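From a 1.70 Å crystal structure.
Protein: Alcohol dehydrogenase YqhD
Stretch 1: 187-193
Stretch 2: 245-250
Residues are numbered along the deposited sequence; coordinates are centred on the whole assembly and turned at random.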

# COMPACT_ATOMS: atom_id res chain seq x y z
N ASP A 187 8.72 12.64 5.98
CA ASP A 187 9.91 13.39 5.62
C ASP A 187 10.63 12.64 4.50
O ASP A 187 11.15 11.55 4.72
CB ASP A 187 10.83 13.57 6.84
CG ASP A 187 12.06 14.41 6.54
OD1 ASP A 187 12.38 14.63 5.35
OD2 ASP A 187 12.73 14.85 7.51
N PRO A 188 10.66 13.21 3.29
CA PRO A 188 11.30 12.55 2.16
C PRO A 188 12.76 12.18 2.42
O PRO A 188 13.27 11.21 1.86
CB PRO A 188 11.19 13.60 1.05
CG PRO A 188 9.92 14.36 1.40
CD PRO A 188 9.96 14.44 2.90
N VAL A 189 13.44 12.94 3.28
CA VAL A 189 14.84 12.63 3.58
C VAL A 189 15.00 11.23 4.16
O VAL A 189 16.00 10.54 3.90
CB VAL A 189 15.46 13.67 4.54
CG1 VAL A 189 16.87 13.22 5.00
CG2 VAL A 189 15.49 15.03 3.88
N TYR A 190 14.01 10.77 4.93
CA TYR A 190 14.05 9.43 5.49
C TYR A 190 13.97 8.35 4.40
O TYR A 190 14.28 7.19 4.67
CB TYR A 190 12.92 9.19 6.49
CG TYR A 190 12.96 10.07 7.73
CD1 TYR A 190 14.12 10.75 8.10
CD2 TYR A 190 11.83 10.22 8.54
CE1 TYR A 190 14.15 11.56 9.23
CE2 TYR A 190 11.86 11.02 9.68
CZ TYR A 190 13.02 11.68 10.01
OH TYR A 190 13.06 12.48 11.14
N THR A 191 13.56 8.71 3.18
CA THR A 191 13.50 7.72 2.11
C THR A 191 14.82 7.59 1.34
O THR A 191 14.96 6.69 0.52
CB THR A 191 12.36 8.01 1.09
OG1 THR A 191 12.70 9.12 0.25
CG2 THR A 191 11.06 8.32 1.81
N TYR A 192 15.78 8.47 1.60
CA TYR A 192 17.05 8.44 0.87
C TYR A 192 17.78 7.10 1.00
O TYR A 192 18.51 6.69 0.09
CB TYR A 192 18.00 9.53 1.35
CG TYR A 192 17.62 10.96 1.05
CD1 TYR A 192 16.43 11.28 0.37
CD2 TYR A 192 18.45 12.00 1.44
CE1 TYR A 192 16.10 12.61 0.12
CE2 TYR A 192 18.12 13.31 1.19
CZ TYR A 192 16.95 13.62 0.52
OH TYR A 192 16.66 14.94 0.29
N THR A 193 17.61 6.45 2.14
CA THR A 193 18.37 5.22 2.43
C THR A 193 17.73 3.95 1.87
O THR A 193 18.33 2.87 1.92
CB THR A 193 18.55 5.05 3.96
OG1 THR A 193 17.27 5.04 4.60
CG2 THR A 193 19.39 6.18 4.52
N GLU A 245 18.85 9.70 -8.77
CA GLU A 245 19.20 10.79 -7.87
C GLU A 245 18.55 10.59 -6.51
O GLU A 245 17.65 11.35 -6.13
CB GLU A 245 18.77 12.13 -8.46
CG GLU A 245 19.16 12.38 -9.91
CD GLU A 245 18.63 13.73 -10.39
OE1 GLU A 245 18.99 14.75 -9.77
OE2 GLU A 245 17.84 13.77 -11.37
N PRO A 246 19.02 9.59 -5.75
CA PRO A 246 18.36 9.18 -4.51
C PRO A 246 18.31 10.26 -3.45
O PRO A 246 17.42 10.22 -2.60
CB PRO A 246 19.23 8.01 -4.02
CG PRO A 246 19.97 7.54 -5.24
CD PRO A 246 20.23 8.79 -6.02
N GLU A 247 19.25 11.22 -3.48
CA GLU A 247 19.24 12.30 -2.49
C GLU A 247 18.78 13.66 -3.05
O GLU A 247 18.99 14.72 -2.45
CB GLU A 247 20.64 12.41 -1.87
CG GLU A 247 21.02 11.10 -1.19
CD GLU A 247 22.23 11.19 -0.29
OE1 GLU A 247 22.50 10.22 0.43
OE2 GLU A 247 22.91 12.23 -0.32
N ASN A 248 18.12 13.62 -4.21
CA ASN A 248 17.48 14.81 -4.76
C ASN A 248 16.17 15.05 -4.01
O ASN A 248 15.18 14.35 -4.25
CB ASN A 248 17.25 14.66 -6.27
CG ASN A 248 16.61 15.89 -6.92
OD1 ASN A 248 15.78 16.57 -6.32
ND2 ASN A 248 16.98 16.17 -8.17
N TYR A 249 16.16 16.02 -3.10
CA TYR A 249 15.00 16.23 -2.24
C TYR A 249 13.69 16.43 -3.02
O TYR A 249 12.69 15.80 -2.68
CB TYR A 249 15.19 17.43 -1.31
CG TYR A 249 13.94 17.64 -0.48
CD1 TYR A 249 13.72 16.86 0.65
CD2 TYR A 249 12.98 18.56 -0.85
CE1 TYR A 249 12.58 17.01 1.40
CE2 TYR A 249 11.82 18.72 -0.11
CZ TYR A 249 11.63 17.94 1.02
OH TYR A 249 10.49 18.08 1.77
N ASP A 250 13.71 17.31 -4.02
CA ASP A 250 12.48 17.62 -4.77
C ASP A 250 11.92 16.37 -5.41
O ASP A 250 10.69 16.14 -5.40
CB ASP A 250 12.75 18.68 -5.84
CG ASP A 250 12.87 20.09 -5.27
OD1 ASP A 250 12.55 20.29 -4.08
OD2 ASP A 250 13.29 20.99 -6.03
O HOH W 1 21.18 7.35 -0.07

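This is a small contact built on two tyrosines, one from each stretch, packed by van der Waals and CH-pi contacts against prolines, a valine and backbone, with no direct hydrogen bond across it and one water joining the two sides.

Tyr192 does most of the work on its side. Its CA-to-CB bond points toward the other stretch, and with chi1 at m the ring lies along the turn from Glu245 to Asn248. Glu247 CA sits 3.8 Å from the ring centroid and only 4° off the ring normal, a nearly ideal CH-pi contact: a backbone CH, polarized by the flanking peptide groups, meets the electron-rich face. A flat ring suits this place: its face lies over Glu247 CA while its hydroxyl end reaches Tyr249. The side chain of Glu247 extends the cover, its CG 3.8 Å from Tyr192 CD2, so the aliphatic part of an exposed glutamate serves as packing surface. Pro246 O comes within 3.3 Å of Tyr192 CD1. At the far end of the ring, Tyr192 OH lies 3.3 Å from both CA and CB of Tyr249, so the hydroxyl reaches the start of the second stretch's helix through close packing.

The turn that receives this ring is braced from within. It is type I, closed by a 3.0 Å hydrogen bond from Asn248 N to Glu245 O, and Asn248 ND2 donates to Glu245 OE1 at 2.9 Å. Proline fits the second position of such a turn, where a phi near -60° is favoured and proline's ring holds it close to that, here -61°. Asn248 also caps the helix that follows, its CB directed away from the contact.

Tyr249 makes the second half of the contact. Its CA-to-CB bond points sideways, but chi1 at t brings the end of the ring nearer the first stretch. Pro188 CB packs 3.7 Å from Tyr249 CE1, and Val189 CG2 approaches the ring edge, 4.1 Å from Tyr249 CD1. Pro188 is buried and compact, and its CA-to-CB bond points toward the partner. Tyr249 OH is hydrogen-bonded elsewhere in the structure.

The first stretch holds its own shape too: Asp187 OD1 accepts from Val189 N at 2.9 Å, and Thr191 OG1 donates to Pro188 O at 2.7 Å.

Water 1 supplies the polar link, donating to Tyr192 O at 2.8 Å and to Glu247 OE1 at 3.2 Å. The rule to read here is economical: 324 Å² of buried surface, summed over both sides, rests largely on two tyrosines: one lays its face over a braced turn, the other packs its ring against proline and valine side chains.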